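Local coordinates for protein hydrogenase maturation factor (Thermoanaerobacter tengcongensis, PDB 3VTI) that probably catalyses ATP-dependent transfer of a carboxamide group from carbamoyl phosphate to the C-terminal cysteine of HypE during maturation of [NiFe] hydrogenases, at residues G112-C117 and H175-H180; F133-N138 and F179-V184; E480-H485 and Y511-N516. All coordinates share one frame; numbering follows the deposited sequence.

Contact 1 of 3, residues G112-C117 and H175-H180. With ZN (zinc ion), chain E.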
loop_
_atom_site.group_PDB
_atom_site.type_symbol
_atom_site.label_atom_id
_atom_site.label_comp_id
_atom_site.label_asym_id
_atom_site.label_seq_id
_atom_site.Cartn_x
_atom_site.Cartn_y
_atom_site.Cartn_z
ATOM N N GLY A 112 -35.261 48.577 35.380
ATOM C CA GLY A 112 -34.643 49.826 35.777
ATOM C C GLY A 112 -35.494 50.507 36.825
ATOM O O GLY A 112 -36.693 50.240 36.919
ATOM N N VAL A 113 -34.866 51.370 37.625
ATOM C CA VAL A 113 -35.559 52.137 38.667
ATOM C C VAL A 113 -36.792 52.868 38.103
ATOM O O VAL A 113 -36.693 53.581 37.101
ATOM C CB VAL A 113 -34.606 53.182 39.324
ATOM C CG1 VAL A 113 -35.138 53.615 40.677
ATOM C CG2 VAL A 113 -33.198 52.618 39.480
ATOM N N CYS A 114 -37.944 52.676 38.738
ATOM C CA CYS A 114 -39.186 53.342 38.325
ATOM C C CYS A 114 -39.206 54.771 38.830
ATOM O O CYS A 114 -38.427 55.130 39.711
ATOM C CB CYS A 114 -40.415 52.597 38.864
ATOM S SG CYS A 114 -40.709 52.784 40.651
ATOM N N GLU A 115 -40.120 55.570 38.294
ATOM C CA GLU A 115 -40.224 56.995 38.644
ATOM C C GLU A 115 -40.455 57.254 40.155
ATOM O O GLU A 115 -39.841 58.148 40.733
ATOM C CB GLU A 115 -41.289 57.679 37.782
ATOM C CG GLU A 115 -41.247 59.210 37.810
ATOM C CD GLU A 115 -40.244 59.834 36.806
ATOM O OE1 GLU A 115 -39.308 59.131 36.321
ATOM O OE2 GLU A 115 -40.414 61.043 36.501
ATOM N N ASP A 116 -41.319 56.460 40.785
ATOM C CA ASP A 116 -41.599 56.596 42.225
ATOM C C ASP A 116 -40.392 56.312 43.130
ATOM O O ASP A 116 -40.137 57.055 44.077
ATOM C CB ASP A 116 -42.767 55.706 42.624
ATOM C CG ASP A 116 -43.986 55.924 41.754
ATOM O OD1 ASP A 116 -44.474 57.077 41.666
ATOM O OD2 ASP A 116 -44.460 54.931 41.158
ATOM N N CYS A 117 -39.664 55.232 42.842
ATOM C CA CYS A 117 -38.435 54.911 43.568
ATOM C C CYS A 117 -37.385 56.003 43.345
ATOM O O CYS A 117 -36.645 56.357 44.261
ATOM C CB CYS A 117 -37.885 53.538 43.162
ATOM S SG CYS A 117 -38.749 52.121 43.877
ATOM N N HIS A 175 -52.062 47.700 49.884
ATOM C CA HIS A 175 -52.156 49.008 49.213
ATOM C C HIS A 175 -50.810 49.744 49.097
ATOM O O HIS A 175 -50.763 50.882 48.613
ATOM C CB HIS A 175 -53.186 49.926 49.900
ATOM C CG HIS A 175 -54.614 49.499 49.727
ATOM N ND1 HIS A 175 -55.019 48.591 48.767
ATOM C CD2 HIS A 175 -55.742 49.891 50.376
ATOM C CE1 HIS A 175 -56.327 48.419 48.850
ATOM N NE2 HIS A 175 -56.791 49.200 49.815
ATOM N N ASP A 176 -49.727 49.106 49.543
ATOM C CA ASP A 176 -48.387 49.692 49.445
ATOM C C ASP A 176 -47.722 49.348 48.105
ATOM O O ASP A 176 -47.922 48.260 47.555
ATOM C CB ASP A 176 -47.512 49.242 50.624
ATOM C CG ASP A 176 -46.255 50.104 50.803
ATOM O OD1 ASP A 176 -45.255 49.890 50.081
ATOM O OD2 ASP A 176 -46.258 50.984 51.692
ATOM N N ARG A 177 -46.926 50.282 47.586
ATOM C CA ARG A 177 -46.199 50.068 46.332
ATOM C C ARG A 177 -45.083 49.023 46.482
ATOM O O ARG A 177 -44.456 48.620 45.503
ATOM C CB ARG A 177 -45.644 51.386 45.797
ATOM C CG ARG A 177 -45.481 51.410 44.284
ATOM C CD ARG A 177 -44.761 52.648 43.803
ATOM N NE ARG A 177 -43.332 52.647 44.123
ATOM C CZ ARG A 177 -42.783 53.301 45.147
ATOM N NH1 ARG A 177 -43.544 54.008 45.973
ATOM N NH2 ARG A 177 -41.466 53.251 45.347
ATOM N N ARG A 178 -44.850 48.583 47.716
ATOM C CA ARG A 178 -43.905 47.504 47.990
ATOM C C ARG A 178 -44.573 46.206 48.472
ATOM O O ARG A 178 -43.897 45.312 48.984
ATOM C CB ARG A 178 -42.797 47.978 48.936
ATOM C CG ARG A 178 -41.674 48.691 48.191
ATOM C CD ARG A 178 -40.689 49.400 49.089
ATOM N NE ARG A 178 -41.107 50.772 49.316
ATOM C CZ ARG A 178 -40.670 51.830 48.634
ATOM N NH1 ARG A 178 -39.773 51.703 47.662
ATOM N NH2 ARG A 178 -41.137 53.026 48.945
ATOM N N PHE A 179 -45.892 46.103 48.279
ATOM C CA PHE A 179 -46.640 44.867 48.542
ATOM C C PHE A 179 -46.076 43.708 47.720
ATOM O O PHE A 179 -46.060 43.762 46.486
ATOM C CB PHE A 179 -48.132 45.057 48.244
ATOM C CG PHE A 179 -48.947 43.778 48.308
ATOM C CD1 PHE A 179 -49.607 43.299 47.173
ATOM C CD2 PHE A 179 -49.060 43.053 49.501
ATOM C CE1 PHE A 179 -50.370 42.118 47.218
ATOM C CE2 PHE A 179 -49.819 41.873 49.562
ATOM C CZ PHE A 179 -50.476 41.406 48.419
ATOM N N HIS A 180 -45.625 42.668 48.422
ATOM C CA HIS A 180 -44.965 41.495 47.822
ATOM C C HIS A 180 -43.743 41.820 46.941
ATOM O O HIS A 180 -43.371 41.035 46.060
ATOM C CB HIS A 180 -45.962 40.588 47.079
ATOM C CG HIS A 180 -46.878 39.821 47.982
ATOM N ND1 HIS A 180 -46.541 39.480 49.276
ATOM C CD2 HIS A 180 -48.108 39.297 47.764
ATOM C CE1 HIS A 180 -47.532 38.797 49.824
ATOM N NE2 HIS A 180 -48.493 38.674 48.928
HETATM ZN ZN ZN E . -39.786 51.183 42.029
#
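The CxxC knuckle of the first HypF zinc finger, Cys114 and Cys117, receives the guanidinium of Arg177 from the second finger. Cys114 SG and Cys117 SG each lie 2.3 Å from the zinc ion, and Cys136 and Cys139 complete the tetrad. Cys114 is also the N-cap of helix 115-121, its SG accepting from Cys117 N at 3.4 Å.

Across the contact, Arg177 NH2 donates to Cys117 SG (3.3 Å, N-H...S angle 151°), with the sulfur at the guanidinium edge, only 5° out of its plane. A bend at chi3 (72°) turns the guanidinium so that one face lies under Asp116, whose CB sits 3.5 Å from Arg177 CZ, over the group's centre. The Asp116 carboxylate adds charge alone: OD2 is a long 3.9 Å from Arg177 NE and well out of plane, while OD1 pairs with Arg119. Arg178 NH1 merely touches Cys117 SG (3.9 Å), while its NH2 forms a salt bridge to Glu120.

A leucine at Arg177 would probably leave Cys117 SG without this N-H donor and Asp116 without the flat surface beneath its CB. A cationic donor at a zinc-bound sulfur is expected to draw off part of the thiolate charge.

Contact 2 of 3, residues F133-N138 and F179-V184; sequences FINCTN and FHAQPV. With ZN (zinc ion), chain E.
Cys136 SG binds the zinc ion at 2.3 Å and also accepts the backbone N-H of Asn138 at 3.4 Å, with an N-H...S angle of 159°. Such an amide-to-sulfur bond two residues on is a familiar feature of zinc knuckles, and here it belongs to the second CxxC pair of the first HypF finger, whose other ligands are Cys114, Cys117 and Cys139. With chi1 at 70°, Cys136 turns its sulfur to the metal side of the loop and leaves its backbone facing Ala181 of the second finger.

That backbone is where the two loops come closest, with Thr137 CA and Ala181 CA 4.6 Å apart. The Ala181 methyl rests on the peptide joining Cys136 to Thr137, its CB 3.7 Å from Thr137 N and 3.8 Å from Cys136 C, an approach that a larger side chain would probably not allow. Next to it, Thr137 meets the main chain of Phe179 by van der Waals contact.

At the other end of the contact, Asn135 points its side chain into the 179-184 loop and crosses the ring of Pro183, which also touches Tyr151. The backbone O of Asn135 accepts from Arg178 NH1, so both main chain and side chain of Asn135 face the neighbouring finger. The loop it meets is folded into a type I beta turn from Ala181 to Val184, closed by Val184 N donating to Ala181 O at 3.1 Å. The turn brings Pro183 against Asn135, where Pro183 CG lies 3.9 Å from Asn135 CG.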
loop_
_atom_site.group_PDB
_atom_site.type_symbol
_atom_site.label_atom_id
_atom_site.label_comp_id
_atom_site.label_asym_id
_atom_site.label_seq_id
_atom_site.Cartn_x
_atom_site.Cartn_y
_atom_site.Cartn_z
ATOM N N PHE A 133 -30.083 50.352 46.891
ATOM C CA PHE A 133 -30.781 49.131 46.482
ATOM C C PHE A 133 -32.286 49.277 46.612
ATOM O O PHE A 133 -33.015 48.286 46.736
ATOM C CB PHE A 133 -30.218 47.902 47.220
ATOM C CG PHE A 133 -28.729 47.753 47.050
ATOM C CD1 PHE A 133 -28.199 47.274 45.853
ATOM C CD2 PHE A 133 -27.857 48.160 48.059
ATOM C CE1 PHE A 133 -26.822 47.175 45.672
ATOM C CE2 PHE A 133 -26.485 48.057 47.900
ATOM C CZ PHE A 133 -25.961 47.564 46.701
ATOM N N ILE A 134 -32.735 50.530 46.548
ATOM C CA ILE A 134 -34.149 50.862 46.558
ATOM C C ILE A 134 -34.862 50.192 45.383
ATOM O O ILE A 134 -34.371 50.200 44.253
ATOM C CB ILE A 134 -34.363 52.407 46.570
ATOM C CG1 ILE A 134 -35.817 52.759 46.908
ATOM C CG2 ILE A 134 -33.907 53.047 45.258
ATOM C CD1 ILE A 134 -36.063 54.258 47.049
ATOM N N ASN A 135 -36.003 49.586 45.674
ATOM C CA ASN A 135 -36.845 48.948 44.667
ATOM C C ASN A 135 -38.273 48.850 45.189
ATOM O O ASN A 135 -38.520 49.088 46.374
ATOM C CB ASN A 135 -36.319 47.555 44.318
ATOM C CG ASN A 135 -36.306 46.629 45.514
ATOM O OD1 ASN A 135 -35.281 46.483 46.183
ATOM N ND2 ASN A 135 -37.454 46.015 45.810
ATOM N N CYS A 136 -39.209 48.515 44.302
ATOM C CA CYS A 136 -40.603 48.305 44.687
ATOM C C CYS A 136 -41.216 47.222 43.809
ATOM O O CYS A 136 -40.501 46.552 43.073
ATOM C CB CYS A 136 -41.404 49.613 44.596
ATOM S SG CYS A 136 -41.684 50.218 42.921
ATOM N N THR A 137 -42.532 47.044 43.901
ATOM C CA THR A 137 -43.234 46.043 43.100
ATOM C C THR A 137 -43.071 46.269 41.585
ATOM O O THR A 137 -43.206 45.331 40.802
ATOM C CB THR A 137 -44.738 45.943 43.488
ATOM O OG1 THR A 137 -45.305 44.777 42.889
ATOM C CG2 THR A 137 -45.530 47.164 43.006
ATOM N N ASN A 138 -42.754 47.504 41.195
ATOM C CA ASN A 138 -42.677 47.901 39.784
ATOM C C ASN A 138 -41.249 48.051 39.191
ATOM O O ASN A 138 -41.098 48.362 38.005
ATOM C CB ASN A 138 -43.477 49.197 39.566
ATOM C CG ASN A 138 -44.965 49.029 39.868
ATOM O OD1 ASN A 138 -45.536 47.958 39.635
ATOM N ND2 ASN A 138 -45.600 50.088 40.386
ATOM N N PHE A 179 -45.892 46.103 48.279
ATOM C CA PHE A 179 -46.640 44.867 48.542
ATOM C C PHE A 179 -46.076 43.708 47.720
ATOM O O PHE A 179 -46.060 43.762 46.486
ATOM C CB PHE A 179 -48.132 45.057 48.244
ATOM C CG PHE A 179 -48.947 43.778 48.308
ATOM C CD1 PHE A 179 -49.607 43.299 47.173
ATOM C CD2 PHE A 179 -49.060 43.053 49.501
ATOM C CE1 PHE A 179 -50.370 42.118 47.218
ATOM C CE2 PHE A 179 -49.819 41.873 49.562
ATOM C CZ PHE A 179 -50.476 41.406 48.419
ATOM N N HIS A 180 -45.625 42.668 48.422
ATOM C CA HIS A 180 -44.965 41.495 47.822
ATOM C C HIS A 180 -43.743 41.820 46.941
ATOM O O HIS A 180 -43.371 41.035 46.060
ATOM C CB HIS A 180 -45.962 40.588 47.079
ATOM C CG HIS A 180 -46.878 39.821 47.982
ATOM N ND1 HIS A 180 -46.541 39.480 49.276
ATOM C CD2 HIS A 180 -48.108 39.297 47.764
ATOM C CE1 HIS A 180 -47.532 38.797 49.824
ATOM N NE2 HIS A 180 -48.493 38.674 48.928
ATOM N N ALA A 181 -43.129 42.977 47.191
ATOM C CA ALA A 181 -41.872 43.332 46.546
ATOM C C ALA A 181 -40.780 42.508 47.199
ATOM O O ALA A 181 -40.284 42.851 48.277
ATOM C CB ALA A 181 -41.594 44.818 46.671
ATOM N N GLN A 182 -40.426 41.411 46.530
ATOM C CA GLN A 182 -39.570 40.376 47.104
ATOM C C GLN A 182 -38.188 40.840 47.598
ATOM O O GLN A 182 -37.777 40.457 48.707
ATOM C CB GLN A 182 -39.459 39.178 46.158
ATOM C CG GLN A 182 -40.802 38.571 45.750
ATOM C CD GLN A 182 -41.626 38.045 46.921
ATOM O OE1 GLN A 182 -41.093 37.675 47.969
ATOM N NE2 GLN A 182 -42.941 38.007 46.736
ATOM N N PRO A 183 -37.488 41.682 46.808
ATOM C CA PRO A 183 -36.197 42.174 47.269
ATOM C C PRO A 183 -36.234 43.515 48.018
ATOM O O PRO A 183 -35.244 44.258 47.970
ATOM C CB PRO A 183 -35.418 42.330 45.963
ATOM C CG PRO A 183 -36.464 42.762 44.978
ATOM C CD PRO A 183 -37.764 42.124 45.424
ATOM N N VAL A 184 -37.338 43.829 48.701
ATOM C CA VAL A 184 -37.392 45.044 49.538
ATOM C C VAL A 184 -36.229 45.153 50.499
ATOM O O VAL A 184 -35.777 44.147 51.059
ATOM C CB VAL A 184 -38.694 45.204 50.375
ATOM C CG1 VAL A 184 -39.779 45.847 49.536
ATOM C CG2 VAL A 184 -39.138 43.882 51.028
HETATM ZN ZN ZN E . -39.786 51.183 42.029
#

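Contact 3 of 3, residues E480-H485 and Y511-N516; sequences EVQHHH and YGTDGN. With FE (Fe (III) ion), chain G.
Beside the iron site of the Kae1-like domain, the start of the metal-binding helix 483-494 is tied to the loop 511-516 by the side chain of Gln482. Its amide nitrogen NE2 donates twice, in each case nearly within the amide plane: to Tyr511 O across the contact (2.9 Å, 169°), reaching that oxygen from above its carbonyl plane, and to His484 ND1 (3.0 Å, 177°), close to that ring's plane. At the other end of the amide, OE1 accepts His484 N at 2.9 Å and His485 N at 3.1 Å, both from the same face of the carbonyl. Gln482 is therefore the N-cap of the helix, and its bend at chi2 (-81°) folds the amide back over the first turn. With four bonds spread over its two polar atoms, the amide has its rotation firmly fixed.

Tyr511 O serves a second partner as well. Water 1 donates to it at 3.1 Å and accepts from His483 N at 2.7 Å, joining the metal ligand's own backbone to the loop. Farther along, Thr513 CG2 lies across Gln482 CG at about a right angle, and Trp518 and Phe530 pack around both residues.

His483 NE2 binds the iron (III) ion at 2.3 Å, while its ND1 is bonded to Asp460. CD2 of His483 sits over the centre of the His484 ring, whose NE2 reaches Asp507, itself an iron ligand, so Gln482 positions a second-shell histidine of the site. His487, Asp507, Asp734 and waters 2 and 3 complete the coordination. A His-x-x-x-His pair on one helix, completed by aspartate from the second subdomain (here two aspartates), is the kind of metal site found in Kae1-like proteins.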
loop_
_atom_site.group_PDB
_atom_site.type_symbol
_atom_site.label_atom_id
_atom_site.label_comp_id
_atom_site.label_asym_id
_atom_site.label_seq_id
_atom_site.Cartn_x
_atom_site.Cartn_y
_atom_site.Cartn_z
ATOM N N GLU A 480 -31.613 18.190 12.998
ATOM C CA GLU A 480 -30.616 19.155 12.553
ATOM C C GLU A 480 -31.233 20.167 11.599
ATOM O O GLU A 480 -32.138 19.846 10.830
ATOM C CB GLU A 480 -29.379 18.474 11.952
ATOM C CG GLU A 480 -29.640 17.694 10.686
ATOM C CD GLU A 480 -28.365 17.145 10.054
ATOM O OE1 GLU A 480 -28.445 16.707 8.885
ATOM O OE2 GLU A 480 -27.297 17.147 10.720
ATOM N N VAL A 481 -30.743 21.394 11.673
ATOM C CA VAL A 481 -31.369 22.525 11.009
ATOM C C VAL A 481 -30.254 23.317 10.362
ATOM O O VAL A 481 -29.230 23.594 11.001
ATOM C CB VAL A 481 -32.115 23.440 12.021
ATOM C CG1 VAL A 481 -32.799 24.572 11.317
ATOM C CG2 VAL A 481 -33.116 22.654 12.852
ATOM N N GLN A 482 -30.433 23.659 9.091
ATOM C CA GLN A 482 -29.435 24.434 8.381
ATOM C C GLN A 482 -29.452 25.840 8.939
ATOM O O GLN A 482 -30.513 26.401 9.160
ATOM C CB GLN A 482 -29.691 24.428 6.865
ATOM C CG GLN A 482 -28.478 24.804 6.024
ATOM C CD GLN A 482 -28.247 26.314 5.927
ATOM O OE1 GLN A 482 -29.174 27.083 5.710
ATOM N NE2 GLN A 482 -26.997 26.735 6.083
ATOM N N HIS A 483 -28.260 26.385 9.155
ATOM C CA HIS A 483 -28.026 27.700 9.749
ATOM C C HIS A 483 -28.850 28.854 9.167
ATOM O O HIS A 483 -29.448 29.629 9.912
ATOM C CB HIS A 483 -26.539 28.036 9.640
ATOM C CG HIS A 483 -26.133 29.248 10.417
ATOM N ND1 HIS A 483 -25.874 29.211 11.769
ATOM C CD2 HIS A 483 -25.935 30.529 10.029
ATOM C CE1 HIS A 483 -25.539 30.419 12.184
ATOM N NE2 HIS A 483 -25.565 31.237 11.146
ATOM N N HIS A 484 -28.871 28.975 7.845
ATOM C CA HIS A 484 -29.516 30.127 7.198
ATOM C C HIS A 484 -31.020 29.974 7.104
ATOM O O HIS A 484 -31.756 30.958 7.161
ATOM C CB HIS A 484 -28.866 30.414 5.846
ATOM C CG HIS A 484 -27.411 30.710 5.969
ATOM N ND1 HIS A 484 -26.451 29.721 5.948
ATOM C CD2 HIS A 484 -26.755 31.868 6.217
ATOM C CE1 HIS A 484 -25.260 30.261 6.142
ATOM N NE2 HIS A 484 -25.416 31.561 6.309
ATOM N N HIS A 485 -31.469 28.732 6.980
ATOM C CA HIS A 485 -32.881 28.412 7.131
ATOM C C HIS A 485 -33.369 28.868 8.520
ATOM O O HIS A 485 -34.429 29.480 8.629
ATOM C CB HIS A 485 -33.089 26.906 6.924
ATOM C CG HIS A 485 -34.521 26.476 6.928
ATOM N ND1 HIS A 485 -34.903 25.174 7.173
ATOM C CD2 HIS A 485 -35.664 27.170 6.725
ATOM C CE1 HIS A 485 -36.219 25.085 7.118
ATOM N NE2 HIS A 485 -36.705 26.282 6.845
ATOM N N TYR A 511 -22.592 26.609 8.151
ATOM C CA TYR A 511 -22.375 25.380 7.422
ATOM C C TYR A 511 -23.494 25.117 6.416
ATOM O O TYR A 511 -24.673 25.064 6.777
ATOM C CB TYR A 511 -22.222 24.216 8.404
ATOM C CG TYR A 511 -21.978 22.887 7.735
ATOM C CD1 TYR A 511 -20.698 22.517 7.312
ATOM C CD2 TYR A 511 -23.030 22.002 7.503
ATOM C CE1 TYR A 511 -20.478 21.290 6.682
ATOM C CE2 TYR A 511 -22.821 20.782 6.882
ATOM C CZ TYR A 511 -21.549 20.430 6.475
ATOM O OH TYR A 511 -21.365 19.208 5.865
ATOM N N GLY A 512 -23.117 24.960 5.150
ATOM C CA GLY A 512 -24.073 24.663 4.074
ATOM C C GLY A 512 -24.262 23.173 3.867
ATOM O O GLY A 512 -23.407 22.376 4.245
ATOM N N THR A 513 -25.380 22.789 3.256
ATOM C CA THR A 513 -25.699 21.374 3.072
ATOM C C THR A 513 -24.762 20.703 2.056
ATOM O O THR A 513 -24.560 19.492 2.094
ATOM C CB THR A 513 -27.183 21.158 2.669
ATOM O OG1 THR A 513 -27.464 21.860 1.448
ATOM C CG2 THR A 513 -28.127 21.668 3.751
ATOM N N ASP A 514 -24.186 21.496 1.156
ATOM C CA ASP A 514 -23.219 20.973 0.183
ATOM C C ASP A 514 -21.803 20.869 0.782
ATOM O O ASP A 514 -20.852 20.498 0.091
ATOM C CB ASP A 514 -23.212 21.822 -1.096
ATOM C CG ASP A 514 -22.698 23.234 -0.863
ATOM O OD1 ASP A 514 -22.701 23.711 0.301
ATOM O OD2 ASP A 514 -22.289 23.875 -1.853
ATOM N N GLY A 515 -21.671 21.205 2.062
ATOM C CA GLY A 515 -20.393 21.079 2.761
ATOM C C GLY A 515 -19.591 22.371 2.816
ATOM O O GLY A 515 -18.596 22.457 3.554
ATOM N N ASN A 516 -20.029 23.370 2.042
ATOM C CA ASN A 516 -19.316 24.641 1.913
ATOM C C ASN A 516 -19.886 25.708 2.828
ATOM O O ASN A 516 -20.965 25.530 3.384
ATOM C CB ASN A 516 -19.331 25.115 0.458
ATOM C CG ASN A 516 -18.599 24.161 -0.483
ATOM O OD1 ASN A 516 -17.490 23.701 -0.192
ATOM N ND2 ASN A 516 -19.220 23.860 -1.615
HETATM FE FE FE G . -25.459 33.559 11.001
HETATM O O HOH W 1 -26.116 24.745 9.500
HETATM O O HOH W 2 -25.118 35.938 11.339
HETATM O O HOH W 3 -23.281 33.524 11.525
#

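In the fold
Contacts 1 and 2 are two halves of one interface between the HypF fingers, their centres about 6 Å apart. They share Phe179 and His180 and the same zinc ion, contact 1 bringing Cys114 and Cys117 and contact 2 bringing Cys136. Arg177 bridges them: its O lies 3.0 Å from Thr137 N, a probable hydrogen bond, and its NE packs 3.2 Å from Cys136 SG. Contact 3 belongs to a separate region, the iron site of the Kae1-like domain. Its centre is about 49 Å from that of contact 1 and about 47 Å from that of contact 2, on the opposite side of the chain's centre; the nearest atoms are about 31 and 35 Å away.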